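Local coordinates for tryptophan--tRNA ligase (Mycoplasma pneumoniae, PDB 2YY5), which probably catalyses the ATP-dependent attachment of tryptophan to tRNA(Trp), as a homodimeric class I aminoacyl-tRNA synthetase, at residues B[229-233]-B[245-251]; B[232-238]-B[282-288]; B[15-19]-B[213-217]. The protein carries 1 engineered substitution. The contacts are given in a common frame with arbitrary orientation. Residue numbers count along the deposited sequence, not the author numbering.

Contact 1: B[229-233]-B[245-251]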
loop_
_atom_site.group_PDB
_atom_site.type_symbol
_atom_site.label_atom_id
_atom_site.label_comp_id
_atom_site.label_asym_id
_atom_site.label_seq_id
_atom_site.Cartn_x
_atom_site.Cartn_y
_atom_site.Cartn_z
ATOM N N GLN B 229 35.929 3.807 -25.072
ATOM C CA GLN B 229 35.084 4.800 -25.730
ATOM C C GLN B 229 34.537 5.865 -24.783
ATOM O O GLN B 229 33.764 6.730 -25.203
ATOM C CB GLN B 229 33.884 4.121 -26.392
ATOM C CG GLN B 229 34.188 2.952 -27.298
ATOM C CD GLN B 229 32.918 2.212 -27.673
ATOM O OE1 GLN B 229 32.211 1.685 -26.807
ATOM N NE2 GLN B 229 32.611 2.179 -28.963
ATOM N N ALA B 230 34.905 5.792 -23.508
ATOM C CA ALA B 230 34.417 6.763 -22.529
ATOM C C ALA B 230 34.705 8.177 -23.007
ATOM O O ALA B 230 35.845 8.505 -23.339
ATOM C CB ALA B 230 35.079 6.523 -21.168
ATOM N N THR B 231 33.672 9.013 -23.045
ATOM C CA THR B 231 33.839 10.389 -23.491
ATOM C C THR B 231 34.687 11.179 -22.489
ATOM O O THR B 231 34.448 11.135 -21.281
ATOM C CB THR B 231 32.465 11.093 -23.687
ATOM O OG1 THR B 231 31.806 11.232 -22.430
ATOM C CG2 THR B 231 31.578 10.282 -24.620
ATOM N N THR B 232 35.695 11.882 -23.001
ATOM C CA THR B 232 36.580 12.682 -22.160
ATOM C C THR B 232 36.398 14.163 -22.496
ATOM O O THR B 232 35.325 14.726 -22.291
ATOM C CB THR B 232 38.068 12.273 -22.367
ATOM O OG1 THR B 232 38.409 12.385 -23.754
ATOM C CG2 THR B 232 38.301 10.835 -21.924
ATOM N N ASP B 233 37.445 14.788 -23.020
ATOM C CA ASP B 233 37.402 16.198 -23.390
ATOM C C ASP B 233 38.659 16.510 -24.183
ATOM O O ASP B 233 39.506 15.634 -24.363
ATOM C CB ASP B 233 37.332 17.076 -22.133
ATOM C CG ASP B 233 38.462 16.799 -21.159
ATOM O OD1 ASP B 233 39.637 16.989 -21.537
ATOM O OD2 ASP B 233 38.179 16.389 -20.014
ATOM N N GLN B 245 35.568 18.963 -16.186
ATOM C CA GLN B 245 35.897 17.745 -16.925
ATOM C C GLN B 245 35.173 16.542 -16.321
ATOM O O GLN B 245 35.801 15.642 -15.756
ATOM C CB GLN B 245 37.399 17.518 -16.902
ATOM C CG GLN B 245 38.163 18.701 -17.415
ATOM C CD GLN B 245 39.651 18.479 -17.378
ATOM O OE1 GLN B 245 40.192 17.698 -18.159
ATOM N NE2 GLN B 245 40.325 19.158 -16.460
ATOM N N PRO B 246 33.833 16.509 -16.446
ATOM C CA PRO B 246 33.027 15.412 -15.905
ATOM C C PRO B 246 33.521 14.027 -16.300
ATOM O O PRO B 246 33.665 13.154 -15.447
ATOM C CB PRO B 246 31.628 15.725 -16.434
ATOM C CG PRO B 246 31.900 16.463 -17.699
ATOM C CD PRO B 246 33.004 17.387 -17.288
ATOM N N GLY B 247 33.782 13.833 -17.589
ATOM C CA GLY B 247 34.260 12.544 -18.070
ATOM C C GLY B 247 35.532 12.071 -17.385
ATOM O O GLY B 247 35.526 11.064 -16.682
ATOM N N VAL B 248 36.627 12.797 -17.582
ATOM C CA VAL B 248 37.900 12.425 -16.973
ATOM C C VAL B 248 37.830 12.328 -15.452
ATOM O O VAL B 248 38.366 11.393 -14.861
ATOM C CB VAL B 248 39.010 13.420 -17.369
ATOM C CG1 VAL B 248 40.226 13.253 -16.466
ATOM C CG2 VAL B 248 39.398 13.181 -18.814
ATOM N N THR B 249 37.169 13.284 -14.813
ATOM C CA THR B 249 37.060 13.256 -13.360
ATOM C C THR B 249 36.354 11.981 -12.890
ATOM O O THR B 249 36.791 11.342 -11.936
ATOM C CB THR B 249 36.289 14.488 -12.832
ATOM O OG1 THR B 249 36.887 15.679 -13.358
ATOM C CG2 THR B 249 36.329 14.536 -11.293
ATOM N N ASN B 250 35.272 11.615 -13.573
ATOM C CA ASN B 250 34.507 10.421 -13.226
ATOM C C ASN B 250 35.362 9.161 -13.290
ATOM O O ASN B 250 35.388 8.376 -12.344
ATOM C CB ASN B 250 33.319 10.268 -14.172
ATOM C CG ASN B 250 32.375 9.165 -13.748
ATOM O OD1 ASN B 250 31.902 8.387 -14.576
ATOM N ND2 ASN B 250 32.084 9.097 -12.457
ATOM N N MET B 251 36.056 8.955 -14.408
ATOM C CA MET B 251 36.904 7.775 -14.547
ATOM C C MET B 251 37.971 7.779 -13.457
ATOM O O MET B 251 38.382 6.740 -12.957
ATOM C CB MET B 251 37.583 7.754 -15.920
ATOM C CG MET B 251 36.642 7.489 -17.083
ATOM S SD MET B 251 37.525 7.176 -18.628
ATOM C CE MET B 251 37.891 8.844 -19.144
HETATM O O HOH W 1 33.675 14.927 -20.123
#
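M251 lays its thioether over A230 and T232, with SD 3.6 Å from CB of A230 and CE 3.4 Å from CG2 of T232. One turn earlier on the same helix, V248 continues this apolar strip, its CG2 3.9 Å from CB of T232. The same methyl, CG2 of V248, has a polar atom set against it, OD2 of D233 at 3.6 Å; OD1 of D233 is hydrogen-bonded to OH of Y284. The closest backbone approach brings CA of G247 to 4.7 Å from CA of T232. CA of G247 also makes a CA-H...O contact with O of T231, 3.5 Å away. A side chain at G247 would run into that carbonyl, since an ideal CB would stand only 2.3 Å from O of T231, so the close approach depends on the missing side chain. A water bridges the same gap, accepting from N of G247 at 2.8 Å and donating to O of T232 at 2.7 Å. Behind it, Q245 holds the N-cap position: O of Q245 accepts from N of T249 at 2.9 Å and from OG1 of T249 at 2.6 Å. The loop that leaves helix 220-228 is in this way folded back on the start of helix 246-259, while T231 bonds to L196 and F197 in another loop and helix 284-308 packs alongside, placing Y284 against V248 and L291 against M251.

Contact 2: B[232-238]-B[282-288]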
loop_
_atom_site.group_PDB
_atom_site.type_symbol
_atom_site.label_atom_id
_atom_site.label_comp_id
_atom_site.label_asym_id
_atom_site.label_seq_id
_atom_site.Cartn_x
_atom_site.Cartn_y
_atom_site.Cartn_z
ATOM N N THR B 232 35.695 11.882 -23.001
ATOM C CA THR B 232 36.580 12.682 -22.160
ATOM C C THR B 232 36.398 14.163 -22.496
ATOM O O THR B 232 35.325 14.726 -22.291
ATOM C CB THR B 232 38.068 12.273 -22.367
ATOM O OG1 THR B 232 38.409 12.385 -23.754
ATOM C CG2 THR B 232 38.301 10.835 -21.924
ATOM N N ASP B 233 37.445 14.788 -23.020
ATOM C CA ASP B 233 37.402 16.198 -23.390
ATOM C C ASP B 233 38.659 16.510 -24.183
ATOM O O ASP B 233 39.506 15.634 -24.363
ATOM C CB ASP B 233 37.332 17.076 -22.133
ATOM C CG ASP B 233 38.462 16.799 -21.159
ATOM O OD1 ASP B 233 39.637 16.989 -21.537
ATOM O OD2 ASP B 233 38.179 16.389 -20.014
ATOM N N SER B 234 38.791 17.745 -24.658
ATOM C CA SER B 234 39.973 18.114 -25.430
ATOM C C SER B 234 40.894 19.089 -24.701
ATOM O O SER B 234 41.492 19.980 -25.316
ATOM C CB SER B 234 39.569 18.680 -26.806
ATOM O OG SER B 234 38.615 19.720 -26.696
ATOM N N PHE B 235 41.013 18.900 -23.386
ATOM C CA PHE B 235 41.870 19.736 -22.543
ATOM C C PHE B 235 43.142 18.977 -22.167
ATOM O O PHE B 235 44.080 19.552 -21.626
ATOM C CB PHE B 235 41.149 20.129 -21.247
ATOM C CG PHE B 235 39.956 21.014 -21.453
ATOM C CD1 PHE B 235 40.090 22.253 -22.080
ATOM C CD2 PHE B 235 38.698 20.623 -20.999
ATOM C CE1 PHE B 235 38.986 23.092 -22.254
ATOM C CE2 PHE B 235 37.588 21.451 -21.166
ATOM C CZ PHE B 235 37.731 22.690 -21.795
ATOM N N ASN B 236 43.150 17.681 -22.457
ATOM C CA ASN B 236 44.272 16.801 -22.147
ATOM C C ASN B 236 44.942 17.084 -20.807
ATOM O O ASN B 236 46.115 17.454 -20.745
ATOM C CB ASN B 236 45.312 16.834 -23.269
ATOM C CG ASN B 236 46.476 15.893 -23.011
ATOM O OD1 ASN B 236 47.477 16.277 -22.407
ATOM N ND2 ASN B 236 46.341 14.647 -23.451
ATOM N N LYS B 237 44.188 16.897 -19.730
ATOM C CA LYS B 237 44.709 17.114 -18.387
ATOM C C LYS B 237 43.987 16.195 -17.416
ATOM O O LYS B 237 42.796 16.371 -17.161
ATOM C CB LYS B 237 44.496 18.565 -17.959
ATOM C CG LYS B 237 45.395 18.990 -16.810
ATOM C CD LYS B 237 46.727 19.552 -17.310
ATOM C CE LYS B 237 47.513 18.555 -18.158
ATOM N NZ LYS B 237 48.697 19.193 -18.810
ATOM N N ILE B 238 44.702 15.212 -16.876
ATOM C CA ILE B 238 44.097 14.279 -15.932
ATOM C C ILE B 238 44.166 14.820 -14.510
ATOM O O ILE B 238 45.242 14.938 -13.923
ATOM C CB ILE B 238 44.777 12.897 -15.992
ATOM C CG1 ILE B 238 44.609 12.302 -17.396
ATOM C CG2 ILE B 238 44.152 11.965 -14.965
ATOM C CD1 ILE B 238 45.522 11.128 -17.696
ATOM N N LYS B 282 50.993 11.409 -18.421
ATOM C CA LYS B 282 50.368 10.396 -19.267
ATOM C C LYS B 282 49.110 10.860 -19.995
ATOM O O LYS B 282 48.525 11.889 -19.658
ATOM C CB LYS B 282 50.080 9.155 -18.420
ATOM C CG LYS B 282 51.332 8.637 -17.732
ATOM C CD LYS B 282 51.054 7.499 -16.788
ATOM C CE LYS B 282 52.344 7.041 -16.121
ATOM N NZ LYS B 282 53.324 6.516 -17.102
ATOM N N SER B 283 48.705 10.085 -20.998
ATOM C CA SER B 283 47.534 10.404 -21.812
ATOM C C SER B 283 46.232 9.878 -21.234
ATOM O O SER B 283 46.233 9.056 -20.315
ATOM C CB SER B 283 47.699 9.818 -23.208
ATOM O OG SER B 283 47.633 8.406 -23.153
ATOM N N TYR B 284 45.120 10.360 -21.783
ATOM C CA TYR B 284 43.799 9.920 -21.348
ATOM C C TYR B 284 43.684 8.422 -21.624
ATOM O O TYR B 284 42.985 7.693 -20.920
ATOM C CB TYR B 284 42.704 10.666 -22.115
ATOM C CG TYR B 284 42.441 12.088 -21.653
ATOM C CD1 TYR B 284 41.451 12.861 -22.262
ATOM C CD2 TYR B 284 43.144 12.645 -20.582
ATOM C CE1 TYR B 284 41.160 14.145 -21.818
ATOM C CE2 TYR B 284 42.860 13.930 -20.128
ATOM C CZ TYR B 284 41.862 14.673 -20.750
ATOM O OH TYR B 284 41.549 15.936 -20.292
ATOM N N LEU B 285 44.384 7.956 -22.650
ATOM C CA LEU B 285 44.328 6.542 -22.976
ATOM C C LEU B 285 44.973 5.726 -21.860
ATOM O O LEU B 285 44.566 4.596 -21.607
ATOM C CB LEU B 285 45.021 6.268 -24.314
ATOM C CG LEU B 285 44.681 7.222 -25.468
ATOM C CD1 LEU B 285 43.175 7.498 -25.520
ATOM C CD2 LEU B 285 45.443 8.522 -25.270
ATOM N N ASP B 286 45.965 6.302 -21.186
ATOM C CA ASP B 286 46.651 5.617 -20.091
ATOM C C ASP B 286 45.719 5.463 -18.895
ATOM O O ASP B 286 45.843 4.522 -18.110
ATOM C CB ASP B 286 47.893 6.405 -19.676
ATOM C CG ASP B 286 48.986 6.362 -20.725
ATOM O OD1 ASP B 286 49.621 7.409 -20.967
ATOM O OD2 ASP B 286 49.221 5.280 -21.299
ATOM N N LEU B 287 44.791 6.407 -18.766
ATOM C CA LEU B 287 43.812 6.399 -17.689
ATOM C C LEU B 287 42.772 5.316 -17.962
ATOM O O LEU B 287 42.414 4.550 -17.066
ATOM C CB LEU B 287 43.130 7.774 -17.583
ATOM C CG LEU B 287 41.962 7.973 -16.609
ATOM C CD1 LEU B 287 42.380 7.628 -15.185
ATOM C CD2 LEU B 287 41.491 9.416 -16.684
ATOM N N LYS B 288 42.292 5.252 -19.203
ATOM C CA LYS B 288 41.297 4.251 -19.577
ATOM C C LYS B 288 41.858 2.852 -19.400
ATOM O O LYS B 288 41.155 1.937 -18.965
ATOM C CB LYS B 288 40.850 4.453 -21.022
ATOM C CG LYS B 288 39.931 5.641 -21.209
ATOM C CD LYS B 288 39.505 5.813 -22.661
ATOM C CE LYS B 288 38.508 6.962 -22.796
ATOM N NZ LYS B 288 38.139 7.226 -24.207
#
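Hydrogen bonds converge on the phenol of Y284. Its OH donates to OD1 of D233 at 2.5 Å and accepts from the backbone N of K237 at 2.9 Å with a nearly straight geometry (172°), so the one hydroxyl pins the loop at two places four residues apart. OD1 of D233 also accepts from N of F235 at 3.0 Å, an Asx turn that helps bend the chain around the end of the tyrosine. OG1 of T232 approaches the ring at its edge, 3.4 Å from CD1 of Y284. S283, at the N-cap position, precedes Y284, and S283 and D286, which flank Y284 in sequence, form a capping box: N of S283 donates to OD1 of D286 at 2.8 Å, and N of D286 returns a weak bond to OG of S283 at 3.3 Å. Apolar packing is led by I238, whose CG1 meets the ring edge 3.5 Å from CD2 of Y284 and whose CG2 lies 4.1 Å from CD2 of L287; F279 touches both I238 and L287. In van der Waals contact, CD1 of I238 comes within 3.4 Å of O of S283. Towards the other end of the loop, CG2 of T232 lies 4.0 Å from CE of K288, whose NZ goes on to bond O of R228 and O of A230. V248 and L252 of helix 246-259 lie against Y284 and I238 respectively.

Contact 3: B[15-19]-B[213-217]. With SO4 (sulfate ion), chain H.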
loop_
_atom_site.group_PDB
_atom_site.type_symbol
_atom_site.label_atom_id
_atom_site.label_comp_id
_atom_site.label_asym_id
_atom_site.label_seq_id
_atom_site.Cartn_x
_atom_site.Cartn_y
_atom_site.Cartn_z
ATOM N N GLY B 15 18.882 -7.196 -13.781
ATOM C CA GLY B 15 19.994 -7.704 -14.561
ATOM C C GLY B 15 20.845 -6.531 -14.987
ATOM O O GLY B 15 21.881 -6.691 -15.622
ATOM N N LYS B 16 20.392 -5.338 -14.621
ATOM C CA LYS B 16 21.082 -4.103 -14.955
ATOM C C LYS B 16 21.911 -3.567 -13.801
ATOM O O LYS B 16 22.321 -2.404 -13.821
ATOM C CB LYS B 16 20.080 -3.031 -15.385
ATOM C CG LYS B 16 20.195 -2.607 -16.840
ATOM C CD LYS B 16 19.204 -3.325 -17.751
ATOM C CE LYS B 16 19.233 -2.697 -19.144
ATOM N NZ LYS B 16 18.069 -3.055 -19.992
ATOM N N GLN B 17 22.143 -4.400 -12.790
ATOM C CA GLN B 17 22.960 -3.998 -11.649
ATOM C C GLN B 17 24.283 -3.482 -12.238
ATOM O O GLN B 17 24.938 -4.189 -13.016
ATOM C CB GLN B 17 23.210 -5.208 -10.749
ATOM C CG GLN B 17 23.080 -4.938 -9.263
ATOM C CD GLN B 17 21.679 -4.523 -8.857
ATOM O OE1 GLN B 17 21.465 -3.395 -8.421
ATOM N NE2 GLN B 17 20.717 -5.432 -9.005
ATOM N N HIS B 18 24.670 -2.256 -11.878
ATOM C CA HIS B 18 25.894 -1.646 -12.408
ATOM C C HIS B 18 26.875 -1.118 -11.354
ATOM O O HIS B 18 26.590 -1.147 -10.154
ATOM C CB HIS B 18 25.515 -0.507 -13.354
ATOM C CG HIS B 18 24.706 0.574 -12.703
ATOM N ND1 HIS B 18 25.195 1.363 -11.685
ATOM C CD2 HIS B 18 23.437 0.996 -12.927
ATOM C CE1 HIS B 18 24.267 2.225 -11.309
ATOM N NE2 HIS B 18 23.189 2.023 -12.048
ATOM N N LEU B 19 28.025 -0.632 -11.830
ATOM C CA LEU B 19 29.093 -0.080 -10.991
ATOM C C LEU B 19 28.641 1.072 -10.088
ATOM O O LEU B 19 29.229 1.305 -9.034
ATOM C CB LEU B 19 30.239 0.422 -11.867
ATOM C CG LEU B 19 31.591 -0.290 -11.865
ATOM C CD1 LEU B 19 32.583 0.574 -12.622
ATOM C CD2 LEU B 19 32.084 -0.510 -10.451
ATOM N N VAL B 213 27.016 2.497 -19.332
ATOM C CA VAL B 213 26.879 1.768 -18.075
ATOM C C VAL B 213 27.726 0.498 -18.014
ATOM O O VAL B 213 27.698 -0.324 -18.929
ATOM C CB VAL B 213 25.401 1.378 -17.824
ATOM C CG1 VAL B 213 25.281 0.519 -16.568
ATOM C CG2 VAL B 213 24.547 2.635 -17.701
ATOM N N ILE B 214 28.487 0.346 -16.933
ATOM C CA ILE B 214 29.301 -0.850 -16.756
ATOM C C ILE B 214 28.465 -1.791 -15.893
ATOM O O ILE B 214 28.331 -1.562 -14.693
ATOM C CB ILE B 214 30.631 -0.541 -16.012
ATOM C CG1 ILE B 214 31.447 0.499 -16.789
ATOM C CG2 ILE B 214 31.427 -1.826 -15.817
ATOM C CD1 ILE B 214 31.837 0.064 -18.185
ATOM N N TYR B 215 27.883 -2.823 -16.499
ATOM C CA TYR B 215 27.059 -3.776 -15.757
ATOM C C TYR B 215 27.946 -4.745 -14.994
ATOM O O TYR B 215 29.040 -5.087 -15.447
ATOM C CB TYR B 215 26.140 -4.563 -16.699
ATOM C CG TYR B 215 25.177 -3.701 -17.485
ATOM C CD1 TYR B 215 24.219 -2.917 -16.837
ATOM C CD2 TYR B 215 25.246 -3.638 -18.878
ATOM C CE1 TYR B 215 23.357 -2.087 -17.556
ATOM C CE2 TYR B 215 24.392 -2.811 -19.604
ATOM C CZ TYR B 215 23.454 -2.040 -18.938
ATOM O OH TYR B 215 22.628 -1.214 -19.661
ATOM N N LEU B 216 27.473 -5.186 -13.835
ATOM C CA LEU B 216 28.228 -6.118 -13.012
ATOM C C LEU B 216 28.422 -7.474 -13.697
ATOM O O LEU B 216 29.347 -8.211 -13.373
ATOM C CB LEU B 216 27.539 -6.274 -11.648
ATOM C CG LEU B 216 28.067 -5.328 -10.558
ATOM C CD1 LEU B 216 28.354 -3.955 -11.131
ATOM C CD2 LEU B 216 27.073 -5.242 -9.423
ATOM N N ASP B 217 27.558 -7.793 -14.658
ATOM C CA ASP B 217 27.668 -9.051 -15.384
ATOM C C ASP B 217 28.145 -8.818 -16.820
ATOM O O ASP B 217 27.804 -9.565 -17.737
ATOM C CB ASP B 217 26.328 -9.791 -15.401
ATOM C CG ASP B 217 25.248 -9.038 -16.153
ATOM O OD1 ASP B 217 25.579 -8.265 -17.075
ATOM O OD2 ASP B 217 24.057 -9.237 -15.830
HETATM S S SO4 H . 19.585 2.766 -10.753
HETATM O O1 SO4 H . 19.383 3.917 -9.862
HETATM O O2 SO4 H . 18.271 2.261 -11.211
HETATM O O3 SO4 H . 20.407 3.187 -11.905
HETATM O O4 SO4 H . 20.269 1.695 -10.020
HETATM O O HOH W 2 24.426 -6.655 -13.965
#
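G15 begins the crossing through a water that donates to its O at 3.0 Å and to O of Q17 at 2.7 Å, and accepts a weak bond from N of D217 at 3.4 Å. K16 follows, its CG 3.3 Å from CE1 of Y215; the hydroxyl of that tyrosine is bonded to Q210. At Q17 the backbone takes over: its O accepts from N of L216 at 2.8 Å, almost in line (176°), and its CG lies 4.0 Å from CD2 of L216. H18 forms a single beta bridge with Y215, their CA atoms 4.1 Å apart, and its CB packs 3.4 Å from CG1 of V213. L19 completes the bridge, donating from N to O of I214 at 3.0 Å, while its CD1 lies 4.1 Å from CB of I214. All five residues belong to the predicted 'HIGH' region, and H18 sits at the N-cap of helix 19-26, where ND1 weakly caps N of G20. The bridge thus fixes the backbone on both sides of H18, a residue that touches the bound tryptophanyl-adenylate analogue. NE2 of H18 donates to O3 of a sulfate at 3.0 Å, and K205 of the predicted 'KMSKS' region bonds the same ion; the sulfate probably comes from the crystallisation liquor, but its position is consistent with an anion-binding place between the two motifs.

How the contacts relate
Contact 3 opens first, in the loop after strand 6-11, and closes 194 residues later at 213-217, joining the 'HIGH' region to the chain just ahead of helix 220-228. Contacts 1 and 2 both start beyond that helix and share T232 and D233. Contact 1 closes a short loop onto the first turns of helix 246-259; contact 2 closes later, on the start of helix 284-308, so helices 246-259, 265-271 and 275-278 fall within its span. The two touch, with centres 8 Å apart, and gather helices 246-259 and 284-308 around the loop that follows helix 220-228. Contact 3 lies in series with them, about 8 Å from contact 1 and 10 Å from contact 2 between nearest atoms.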